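Local structure of EvdMO1 (Micromonospora carbonacea, 5T39) at residues L111-F116 against E203-G208. The protein probably transfers methyl groups from S-adenosylmethionine during everninomicin biosynthesis, its methyltransferase domain being fused to an oxidase domain in the full-length enzyme. Residues are numbered along the deposited sequence; the frame is centred on the assembly and turned at random.
With SAH (S-adenosyl-L-homocysteine), chain B.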
loop_
_atom_site.group_PDB
_atom_site.type_symbol
_atom_site.label_atom_id
_atom_site.label_comp_id
_atom_site.label_asym_id
_atom_site.label_seq_id
_atom_site.Cartn_x
_atom_site.Cartn_y
_atom_site.Cartn_z
ATOM N N LEU A 111 9.228 8.263 -1.800
ATOM C CA LEU A 111 8.370 9.408 -1.518
ATOM C C LEU A 111 8.666 10.572 -2.454
ATOM O O LEU A 111 7.744 11.239 -2.938
ATOM C CB LEU A 111 8.563 9.834 -0.062
ATOM C CG LEU A 111 7.915 11.138 0.381
ATOM C CD1 LEU A 111 6.434 11.041 0.247
ATOM C CD2 LEU A 111 8.310 11.454 1.793
ATOM N N ARG A 112 9.946 10.844 -2.711
ATOM C CA ARG A 112 10.281 11.950 -3.605
ATOM C C ARG A 112 9.721 11.728 -5.001
ATOM O O ARG A 112 9.283 12.680 -5.658
ATOM C CB ARG A 112 11.787 12.158 -3.677
ATOM C CG ARG A 112 12.429 12.610 -2.379
ATOM C CD ARG A 112 11.720 13.770 -1.691
ATOM N NE ARG A 112 12.280 13.971 -0.359
ATOM C CZ ARG A 112 11.593 14.382 0.702
ATOM N NH1 ARG A 112 10.297 14.644 0.607
ATOM N NH2 ARG A 112 12.204 14.524 1.871
ATOM N N ARG A 113 9.742 10.485 -5.480
ATOM C CA ARG A 113 9.091 10.155 -6.742
ATOM C C ARG A 113 7.604 10.424 -6.715
ATOM O O ARG A 113 7.039 11.032 -7.629
ATOM C CB ARG A 113 9.457 8.792 -7.317
ATOM C CG ARG A 113 10.904 8.498 -7.301
ATOM C CD ARG A 113 11.276 7.337 -8.223
ATOM N NE ARG A 113 12.539 6.824 -7.736
ATOM C CZ ARG A 113 12.678 5.881 -6.805
ATOM N NH1 ARG A 113 11.637 5.180 -6.382
ATOM N NH2 ARG A 113 13.877 5.612 -6.338
ATOM N N ALA A 114 6.942 9.933 -5.668
ATOM C CA ALA A 114 5.505 10.126 -5.530
ATOM C C ALA A 114 5.149 11.606 -5.479
ATOM O O ALA A 114 4.168 12.032 -6.091
ATOM C CB ALA A 114 5.005 9.401 -4.280
ATOM N N GLU A 115 5.941 12.412 -4.767
ATOM C CA GLU A 115 5.669 13.848 -4.693
ATOM C C GLU A 115 5.789 14.494 -6.066
ATOM O O GLU A 115 4.984 15.355 -6.428
ATOM C CB GLU A 115 6.632 14.514 -3.707
ATOM C CG GLU A 115 6.349 14.181 -2.253
ATOM C CD GLU A 115 7.398 14.702 -1.288
ATOM O OE1 GLU A 115 8.601 14.684 -1.613
ATOM O OE2 GLU A 115 7.018 15.122 -0.177
ATOM N N PHE A 116 6.790 14.091 -6.847
ATOM C CA PHE A 116 6.937 14.588 -8.211
ATOM C C PHE A 116 5.724 14.211 -9.056
ATOM O O PHE A 116 5.175 15.045 -9.782
ATOM C CB PHE A 116 8.236 14.015 -8.780
ATOM C CG PHE A 116 8.406 14.152 -10.266
ATOM C CD1 PHE A 116 8.592 15.388 -10.861
ATOM C CD2 PHE A 116 8.427 13.024 -11.066
ATOM C CE1 PHE A 116 8.806 15.483 -12.232
ATOM C CE2 PHE A 116 8.639 13.112 -12.421
ATOM C CZ PHE A 116 8.823 14.334 -13.007
ATOM N N GLU A 203 12.617 -6.768 -5.140
ATOM C CA GLU A 203 12.718 -5.356 -5.491
ATOM C C GLU A 203 13.270 -4.614 -4.283
ATOM O O GLU A 203 12.546 -4.454 -3.292
ATOM C CB GLU A 203 11.354 -4.803 -5.866
ATOM C CG GLU A 203 11.321 -3.287 -6.058
ATOM C CD GLU A 203 12.490 -2.780 -6.883
ATOM O OE1 GLU A 203 13.292 -1.969 -6.370
ATOM O OE2 GLU A 203 12.622 -3.211 -8.046
ATOM N N PRO A 204 14.527 -4.164 -4.295
ATOM C CA PRO A 204 15.072 -3.542 -3.080
ATOM C C PRO A 204 14.267 -2.348 -2.598
ATOM O O PRO A 204 14.180 -2.124 -1.387
ATOM C CB PRO A 204 16.502 -3.157 -3.486
ATOM C CG PRO A 204 16.824 -4.058 -4.625
ATOM C CD PRO A 204 15.536 -4.226 -5.367
ATOM N N GLN A 205 13.679 -1.572 -3.505
ATOM C CA GLN A 205 12.969 -0.371 -3.104
ATOM C C GLN A 205 11.561 -0.664 -2.607
ATOM O O GLN A 205 10.853 0.271 -2.229
ATOM C CB GLN A 205 12.967 0.644 -4.251
ATOM C CG GLN A 205 14.376 1.029 -4.704
ATOM C CD GLN A 205 14.390 2.308 -5.515
ATOM O OE1 GLN A 205 14.395 3.390 -4.950
ATOM N NE2 GLN A 205 14.370 2.188 -6.840
ATOM N N ALA A 206 11.145 -1.929 -2.582
ATOM C CA ALA A 206 9.876 -2.337 -1.995
ATOM C C ALA A 206 10.051 -2.956 -0.621
ATOM O O ALA A 206 9.063 -3.282 0.037
ATOM C CB ALA A 206 9.166 -3.342 -2.908
ATOM N N ARG A 207 11.285 -3.136 -0.175
ATOM C CA ARG A 207 11.532 -3.861 1.054
ATOM C C ARG A 207 11.046 -3.083 2.263
ATOM O O ARG A 207 10.969 -1.852 2.271
ATOM C CB ARG A 207 13.016 -4.144 1.200
ATOM C CG ARG A 207 13.462 -5.232 0.271
ATOM C CD ARG A 207 14.932 -5.508 0.316
ATOM N NE ARG A 207 15.242 -6.464 -0.735
ATOM C CZ ARG A 207 16.440 -6.631 -1.277
ATOM N NH1 ARG A 207 17.482 -5.924 -0.852
ATOM N NH2 ARG A 207 16.591 -7.513 -2.248
ATOM N N GLY A 208 10.730 -3.835 3.300
ATOM C CA GLY A 208 10.430 -3.294 4.601
ATOM C C GLY A 208 11.624 -2.604 5.220
ATOM O O GLY A 208 12.748 -2.631 4.688
HETATM N N SAH B . 1.319 -0.294 -2.242
HETATM C CA SAH B . 2.070 -0.383 -3.491
HETATM C CB SAH B . 3.554 -0.611 -3.257
HETATM C CG SAH B . 3.871 -1.913 -2.528
HETATM S SD SAH B . 5.655 -2.188 -2.374
HETATM C C SAH B . 1.521 -1.513 -4.339
HETATM O O SAH B . 1.928 -1.684 -5.494
HETATM O OXT SAH B . 0.678 -2.265 -3.853
HETATM C "C5'" SAH B . 5.844 -1.762 -0.623
HETATM C "C4'" SAH B . 5.890 -0.263 -0.338
HETATM O "O4'" SAH B . 5.762 -0.095 1.075
HETATM C "C3'" SAH B . 7.197 0.388 -0.761
HETATM O "O3'" SAH B . 7.005 1.696 -1.262
HETATM C "C2'" SAH B . 7.977 0.388 0.545
HETATM O "O2'" SAH B . 9.038 1.321 0.646
HETATM C "C1'" SAH B . 6.869 0.638 1.555
HETATM N N9 SAH B . 7.164 0.191 2.914
HETATM C C8 SAH B . 7.754 -0.987 3.293
HETATM N N7 SAH B . 7.821 -1.059 4.637
HETATM C C5 SAH B . 7.279 0.092 5.116
HETATM C C6 SAH B . 7.096 0.582 6.408
HETATM N N6 SAH B . 7.487 -0.066 7.502
HETATM N N1 SAH B . 6.492 1.794 6.556
HETATM C C2 SAH B . 6.101 2.506 5.460
HETATM N N3 SAH B . 6.279 2.082 4.174
HETATM C C4 SAH B . 6.857 0.872 4.046
#
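R113 and Q205 meet through a single hydrogen bond from the helix to the loop that lines the SAH site. R113 NH2 donates a hydrogen bond to Q205 OE1 at 2.7 Å, with an N-H...O angle of 159°. The oxygen sits at the edge of the guanidinium, close to its plane, and is approached in the carbonyl plane on a lone pair. The two flat groups nevertheless stand 81° apart, and the side chains cross at about a right angle, so no face is stacked. R113 runs extended from CG to NE, and a final quarter turn (chi4 89°) sets the guanidinium across the chain; Q205, with CG anti to its carbonyl carbon, stretches out to meet it. Q205 NE2 also lies near R113 NH2, at 3.5 Å, but two donors cannot bond, and it gives its hydrogen bond to P36 O, which fits the oxygen facing the arginine. NH1 forms a salt bridge with E86 and a hydrogen bond with N110, and NE bonds to L34 O, so the guanidinium has little freedom to rotate. Were R113 cut back to an alanine, Q205 OE1 would probably lose this donor and E86 the salt bridge to NH1. Q205 N bonds back to E203 OE1 at 2.9 Å, linking the residue just before the 3-10 segment to its second residue, and A206 CB lies 3.7 Å from SAH SD. The contact thus links helix 108-121 of the Rossmann-like fold, which packs on strand 126-130 and helix 24-33, to the loop between strands 192-198 and 212-216.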